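Local coordinates for protein NAD(P)H-hydrate epimerase (Saccharomyces cerevisiae, PDB 1JZT) that catalyses the epimerization of the R- and S-forms of NAD(P)HX, hydrated and damaged NAD(P)H, so that the S-specific dehydratase can repair both, at residues V43-P48 and D241-L246; D16-G21 and R224-K229. One frame throughout, in Å; residues are numbered along the deposited sequence.

Contact 1 of 2, residues V43-P48 and D241-L246; sequences VCRQFP and DQILKL
Arg-45, near the C-terminal end of helix 28-46, reaches across to Asp-241 and grips it end-on with both terminal nitrogens. NH1 of Arg-45 meets OD2 of Asp-241 at 3.0 Å. Its NH2 meets OD1 of Asp-241 at 3.1 Å, with a nearly straight N-H...O angle of 175°. The two groups are not coplanar: the planes lie 61° apart. The carboxylate oxygens stay close to the guanidinium plane, but the nitrogens approach them from above the carboxylate.

The tight part lies under the guanidinium. The buried Ile-243 sets its CD1 over one face, 3.9 Å from NH1 of Arg-45. CG1 of Ile-243 stands between its backbone N and carbonyl carbon (chi1 60°), which turns the methyl end toward the arginine. Ile-243 also packs on Ser-38 and Gln-41 of helix 28-46, and Tyr-216 touches Arg-45. The salt bridge lies on the solvent side. It is well aligned, but Arg-45 is exposed and water probably weakens the attraction.

The end of helix 28-46 thus packs on edge strand 243-245 and the loop leading into it. That strand runs antiparallel to 214-218 and ends the mixed sheet of a Rossmann-like alpha/beta fold.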
loop_
_atom_site.group_PDB
_atom_site.type_symbol
_atom_site.label_atom_id
_atom_site.label_comp_id
_atom_site.label_asym_id
_atom_site.label_seq_id
_atom_site.Cartn_x
_atom_site.Cartn_y
_atom_site.Cartn_z
ATOM N N VAL A 43 3.742 -1.644 8.612
ATOM C CA VAL A 43 4.070 -3.067 8.637
ATOM C C VAL A 43 4.974 -3.377 9.828
ATOM O O VAL A 43 4.765 -4.356 10.548
ATOM C CB VAL A 43 4.791 -3.485 7.344
ATOM C CG1 VAL A 43 5.327 -4.907 7.475
ATOM C CG2 VAL A 43 3.835 -3.374 6.170
ATOM N N CYS A 44 5.986 -2.540 10.020
ATOM C CA CYS A 44 6.923 -2.711 11.123
ATOM C C CYS A 44 6.202 -2.583 12.469
ATOM O O CYS A 44 6.505 -3.301 13.417
ATOM C CB CYS A 44 8.044 -1.664 11.014
ATOM S SG CYS A 44 9.301 -1.715 12.319
ATOM N N ARG A 45 5.234 -1.681 12.549
ATOM C CA ARG A 45 4.514 -1.482 13.803
ATOM C C ARG A 45 3.510 -2.598 14.088
ATOM O O ARG A 45 3.279 -2.957 15.244
ATOM C CB ARG A 45 3.812 -0.126 13.788
ATOM C CG ARG A 45 3.277 0.291 15.141
ATOM C CD ARG A 45 3.060 1.789 15.207
ATOM N NE ARG A 45 4.309 2.542 15.088
ATOM C CZ ARG A 45 4.370 3.872 15.099
ATOM N NH1 ARG A 45 3.255 4.584 15.221
ATOM N NH2 ARG A 45 5.538 4.496 14.988
ATOM N N GLN A 46 2.931 -3.150 13.027
ATOM C CA GLN A 46 1.950 -4.229 13.129
ATOM C C GLN A 46 2.642 -5.581 13.335
ATOM O O GLN A 46 2.103 -6.472 13.995
ATOM C CB GLN A 46 1.099 -4.252 11.850
ATOM C CG GLN A 46 -0.180 -5.071 11.907
ATOM C CD GLN A 46 -1.206 -4.503 12.874
ATOM O OE1 GLN A 46 -1.305 -3.288 13.056
ATOM N NE2 GLN A 46 -1.982 -5.382 13.490
ATOM N N PHE A 47 3.844 -5.728 12.784
ATOM C CA PHE A 47 4.592 -6.982 12.911
ATOM C C PHE A 47 6.013 -6.748 13.429
ATOM O O PHE A 47 6.996 -7.024 12.738
ATOM C CB PHE A 47 4.651 -7.698 11.561
ATOM C CG PHE A 47 3.299 -7.978 10.965
ATOM C CD1 PHE A 47 2.476 -8.966 11.496
ATOM C CD2 PHE A 47 2.846 -7.250 9.870
ATOM C CE1 PHE A 47 1.218 -9.226 10.940
ATOM C CE2 PHE A 47 1.596 -7.498 9.306
ATOM C CZ PHE A 47 0.781 -8.490 9.842
ATOM N N PRO A 48 6.138 -6.242 14.667
ATOM C CA PRO A 48 7.451 -5.973 15.269
ATOM C C PRO A 48 8.358 -7.203 15.256
ATOM O O PRO A 48 7.903 -8.329 15.462
ATOM C CB PRO A 48 7.099 -5.516 16.686
ATOM C CG PRO A 48 5.794 -6.197 16.960
ATOM C CD PRO A 48 5.059 -6.048 15.652
ATOM N N ASP A 241 6.010 10.310 13.634
ATOM C CA ASP A 241 5.391 9.215 12.875
ATOM C C ASP A 241 4.852 9.643 11.517
ATOM O O ASP A 241 4.393 10.775 11.348
ATOM C CB ASP A 241 4.212 8.602 13.635
ATOM C CG ASP A 241 4.627 7.844 14.880
ATOM O OD1 ASP A 241 5.831 7.588 15.067
ATOM O OD2 ASP A 241 3.721 7.498 15.672
ATOM N N GLN A 242 4.892 8.728 10.551
ATOM C CA GLN A 242 4.367 9.023 9.220
ATOM C C GLN A 242 3.062 8.247 9.021
ATOM O O GLN A 242 2.523 8.156 7.911
ATOM C CB GLN A 242 5.384 8.649 8.142
ATOM C CG GLN A 242 6.674 9.477 8.216
ATOM C CD GLN A 242 6.426 10.965 8.026
ATOM O OE1 GLN A 242 6.031 11.402 6.948
ATOM N NE2 GLN A 242 6.649 11.746 9.077
ATOM N N ILE A 243 2.573 7.693 10.127
ATOM C CA ILE A 243 1.332 6.937 10.160
ATOM C C ILE A 243 0.620 7.287 11.464
ATOM O O ILE A 243 1.245 7.779 12.409
ATOM C CB ILE A 243 1.581 5.404 10.149
ATOM C CG1 ILE A 243 2.414 5.005 11.375
ATOM C CG2 ILE A 243 2.269 4.987 8.858
ATOM C CD1 ILE A 243 2.530 3.497 11.578
ATOM N N LEU A 244 -0.687 7.046 11.490
ATOM C CA LEU A 244 -1.537 7.290 12.659
ATOM C C LEU A 244 -2.588 6.183 12.668
ATOM O O LEU A 244 -3.236 5.931 11.651
ATOM C CB LEU A 244 -2.252 8.643 12.557
ATOM C CG LEU A 244 -3.302 8.912 13.648
ATOM C CD1 LEU A 244 -2.627 8.936 15.018
ATOM C CD2 LEU A 244 -4.008 10.240 13.387
ATOM N N LYS A 245 -2.744 5.511 13.800
ATOM C CA LYS A 245 -3.730 4.448 13.902
ATOM C C LYS A 245 -5.114 5.105 13.869
ATOM O O LYS A 245 -5.449 5.904 14.749
ATOM C CB LYS A 245 -3.514 3.664 15.202
ATOM C CG LYS A 245 -4.340 2.404 15.340
ATOM C CD LYS A 245 -4.035 1.742 16.673
ATOM C CE LYS A 245 -4.903 0.527 16.896
ATOM N NZ LYS A 245 -4.684 -0.459 15.807
ATOM N N LEU A 246 -5.874 4.768 12.823
ATOM C CA LEU A 246 -7.219 5.275 12.517
ATOM C C LEU A 246 -7.206 6.550 11.667
ATOM O O LEU A 246 -7.304 7.665 12.226
ATOM C CB LEU A 246 -8.045 5.486 13.782
ATOM C CG LEU A 246 -8.877 4.262 14.180
ATOM C CD1 LEU A 246 -7.946 3.077 14.427
ATOM C CD2 LEU A 246 -9.694 4.571 15.422
ATOM O OXT LEU A 246 -7.079 6.415 10.428
#

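Contact 2 of 2, residues D16-G21 and R224-K229; sequences DKELMG and RDFANK
Phe-226 of helix 224-229 points its ring at helix 9-19, where Glu-18 and Leu-19 receive its outer atoms. CG of Phe-226 lies anti to the backbone N (chi1 -175°), which carries the ring out from its own helix toward helix 9-19.

Leu-19 comes to the CE2 and CZ end of the ring. Its CD2 lies 3.7 Å from CE2 of Phe-226, and its CG lies 4.0 Å from CZ of Phe-226. The leucine branch meets the ring obliquely. Both residues are buried, so this is the apolar part of the contact.

Glu-18 comes to the other side of the ring tip. Its OE1 sits at the ring edge, near the ring plane, 3.6 Å from CE1 of Phe-226. The carboxylate stands almost perpendicular to the ring, with 88° between the planes.

The same oxygen accepts the hydrogen bond of the Lys-229 amine, as part of a salt bridge. The glutamate and lysine chains come from opposite directions, and NZ of Lys-229 reaches OE1 of Glu-18 at 2.7 Å. The bond uses the syn lone pair of OE1. The lysine chain bends at chi3 (76°) to bring its amine there. An alanine in place of Glu-18 would probably leave the Lys-229 amine without this charged mate and the CE1 edge of Phe-226 without its polar neighbour.

Phe-230 extends the aromatic side: it stacks edge-to-face with Phe-226 and also touches Glu-18.

The chemistry is two-layered. A buried leucine-phenylalanine contact joins the helices, and an ion pair borders it where the lysine is exposed. OE1 serves both the amine and the weakly positive ring edge, an electrostatic match that probably helps fix the carboxylate's rotation.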
loop_
_atom_site.group_PDB
_atom_site.type_symbol
_atom_site.label_atom_id
_atom_site.label_comp_id
_atom_site.label_asym_id
_atom_site.label_seq_id
_atom_site.Cartn_x
_atom_site.Cartn_y
_atom_site.Cartn_z
ATOM N N ASP A 16 -4.573 15.094 -5.477
ATOM C CA ASP A 16 -3.302 14.713 -6.077
ATOM C C ASP A 16 -2.909 15.667 -7.190
ATOM O O ASP A 16 -1.745 16.055 -7.307
ATOM C CB ASP A 16 -3.387 13.298 -6.634
ATOM C CG ASP A 16 -2.790 12.273 -5.701
ATOM O OD1 ASP A 16 -2.900 12.455 -4.473
ATOM O OD2 ASP A 16 -2.218 11.282 -6.199
ATOM N N LYS A 17 -3.885 16.040 -8.011
ATOM C CA LYS A 17 -3.628 16.951 -9.116
ATOM C C LYS A 17 -3.137 18.292 -8.592
ATOM O O LYS A 17 -2.209 18.879 -9.142
ATOM C CB LYS A 17 -4.897 17.156 -9.949
ATOM C CG LYS A 17 -4.727 18.136 -11.101
ATOM C CD LYS A 17 -6.062 18.436 -11.788
ATOM C CE LYS A 17 -5.935 19.627 -12.736
ATOM N NZ LYS A 17 -7.225 20.009 -13.393
ATOM N N GLU A 18 -3.762 18.780 -7.528
ATOM C CA GLU A 18 -3.356 20.053 -6.961
ATOM C C GLU A 18 -2.002 19.975 -6.277
ATOM O O GLU A 18 -1.163 20.861 -6.458
ATOM C CB GLU A 18 -4.400 20.567 -5.970
ATOM C CG GLU A 18 -5.560 21.290 -6.633
ATOM C CD GLU A 18 -6.468 21.968 -5.634
ATOM O OE1 GLU A 18 -5.950 22.708 -4.764
ATOM O OE2 GLU A 18 -7.701 21.773 -5.725
ATOM N N LEU A 19 -1.782 18.921 -5.493
ATOM C CA LEU A 19 -0.515 18.773 -4.784
ATOM C C LEU A 19 0.684 18.834 -5.722
ATOM O O LEU A 19 1.695 19.458 -5.405
ATOM C CB LEU A 19 -0.486 17.465 -3.989
ATOM C CG LEU A 19 -1.391 17.419 -2.759
ATOM C CD1 LEU A 19 -1.269 16.054 -2.077
ATOM C CD2 LEU A 19 -0.996 18.528 -1.785
HETATM N N MSE A 20 0.578 18.203 -6.883
HETATM C CA MSE A 20 1.696 18.228 -7.808
HETATM C C MSE A 20 1.573 19.281 -8.900
HETATM O O MSE A 20 2.300 19.251 -9.890
HETATM C CB MSE A 20 1.922 16.828 -8.386
HETATM C CG MSE A 20 2.622 15.915 -7.379
HETATM SE SE MSE A 20 2.468 14.044 -7.773
HETATM C CE MSE A 20 0.633 13.793 -7.200
ATOM N N GLY A 21 0.657 20.225 -8.698
ATOM C CA GLY A 21 0.474 21.304 -9.653
ATOM C C GLY A 21 1.526 22.383 -9.440
ATOM O O GLY A 21 2.205 22.380 -8.416
ATOM N N ARG A 224 -3.421 22.402 7.150
ATOM C CA ARG A 224 -4.795 22.559 7.619
ATOM C C ARG A 224 -5.785 23.132 6.602
ATOM O O ARG A 224 -6.785 22.496 6.272
ATOM C CB ARG A 224 -4.807 23.428 8.877
ATOM C CG ARG A 224 -6.150 23.508 9.572
ATOM C CD ARG A 224 -6.095 24.503 10.717
ATOM N NE ARG A 224 -7.369 24.598 11.422
ATOM C CZ ARG A 224 -7.895 23.615 12.142
ATOM N NH1 ARG A 224 -7.253 22.458 12.254
ATOM N NH2 ARG A 224 -9.064 23.788 12.749
ATOM N N ASP A 225 -5.510 24.336 6.112
ATOM C CA ASP A 225 -6.400 24.989 5.157
ATOM C C ASP A 225 -6.695 24.134 3.926
ATOM O O ASP A 225 -7.819 24.123 3.431
ATOM C CB ASP A 225 -5.810 26.330 4.724
ATOM C CG ASP A 225 -4.514 26.175 3.963
ATOM O OD1 ASP A 225 -3.571 25.554 4.506
ATOM O OD2 ASP A 225 -4.437 26.672 2.820
ATOM N N PHE A 226 -5.688 23.417 3.440
ATOM C CA PHE A 226 -5.849 22.569 2.263
ATOM C C PHE A 226 -6.826 21.441 2.566
ATOM O O PHE A 226 -7.746 21.182 1.789
ATOM C CB PHE A 226 -4.500 21.978 1.850
ATOM C CG PHE A 226 -4.549 21.180 0.581
ATOM C CD1 PHE A 226 -4.691 21.814 -0.649
ATOM C CD2 PHE A 226 -4.431 19.794 0.611
ATOM C CE1 PHE A 226 -4.713 21.079 -1.834
ATOM C CE2 PHE A 226 -4.452 19.049 -0.565
ATOM C CZ PHE A 226 -4.591 19.693 -1.796
ATOM N N ALA A 227 -6.610 20.766 3.692
ATOM C CA ALA A 227 -7.480 19.671 4.106
ATOM C C ALA A 227 -8.912 20.179 4.259
ATOM O O ALA A 227 -9.839 19.620 3.676
ATOM C CB ALA A 227 -6.991 19.077 5.428
ATOM N N ASN A 228 -9.087 21.241 5.040
ATOM C CA ASN A 228 -10.414 21.813 5.257
ATOM C C ASN A 228 -11.109 22.120 3.932
ATOM O O ASN A 228 -12.317 21.919 3.796
ATOM C CB ASN A 228 -10.323 23.088 6.103
ATOM C CG ASN A 228 -9.907 22.809 7.543
ATOM O OD1 ASN A 228 -9.836 21.654 7.969
ATOM N ND2 ASN A 228 -9.640 23.865 8.299
ATOM N N LYS A 229 -10.343 22.602 2.960
ATOM C CA LYS A 229 -10.891 22.925 1.650
ATOM C C LYS A 229 -11.519 21.693 1.015
ATOM O O LYS A 229 -12.487 21.793 0.259
ATOM C CB LYS A 229 -9.794 23.457 0.727
ATOM C CG LYS A 229 -10.269 23.696 -0.695
ATOM C CD LYS A 229 -9.214 24.386 -1.526
ATOM C CE LYS A 229 -8.107 23.440 -1.930
ATOM N NZ LYS A 229 -7.093 24.150 -2.759
#

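How the contacts relate
From the N terminus, helix 9-19 comes first and supplies one side of contact 2. Helix 28-46 follows and supplies one side of contact 1. The chain then builds most of the parallel part of the sheet and adds strand 214-218. Helix 224-229 closes contact 2, a loop of about two hundred residues. The C-terminal segment 241-246, with strand 243-245, closes contact 1 over a similar span. The segments alternate, so the two loops cross and neither nests in the other. The centres of contact 1 and contact 2 lie about 24 Å apart, and the contacts do not touch. Contact 2 joins helix to helix; contact 1 joins a helix to the edge strand and the loop before it.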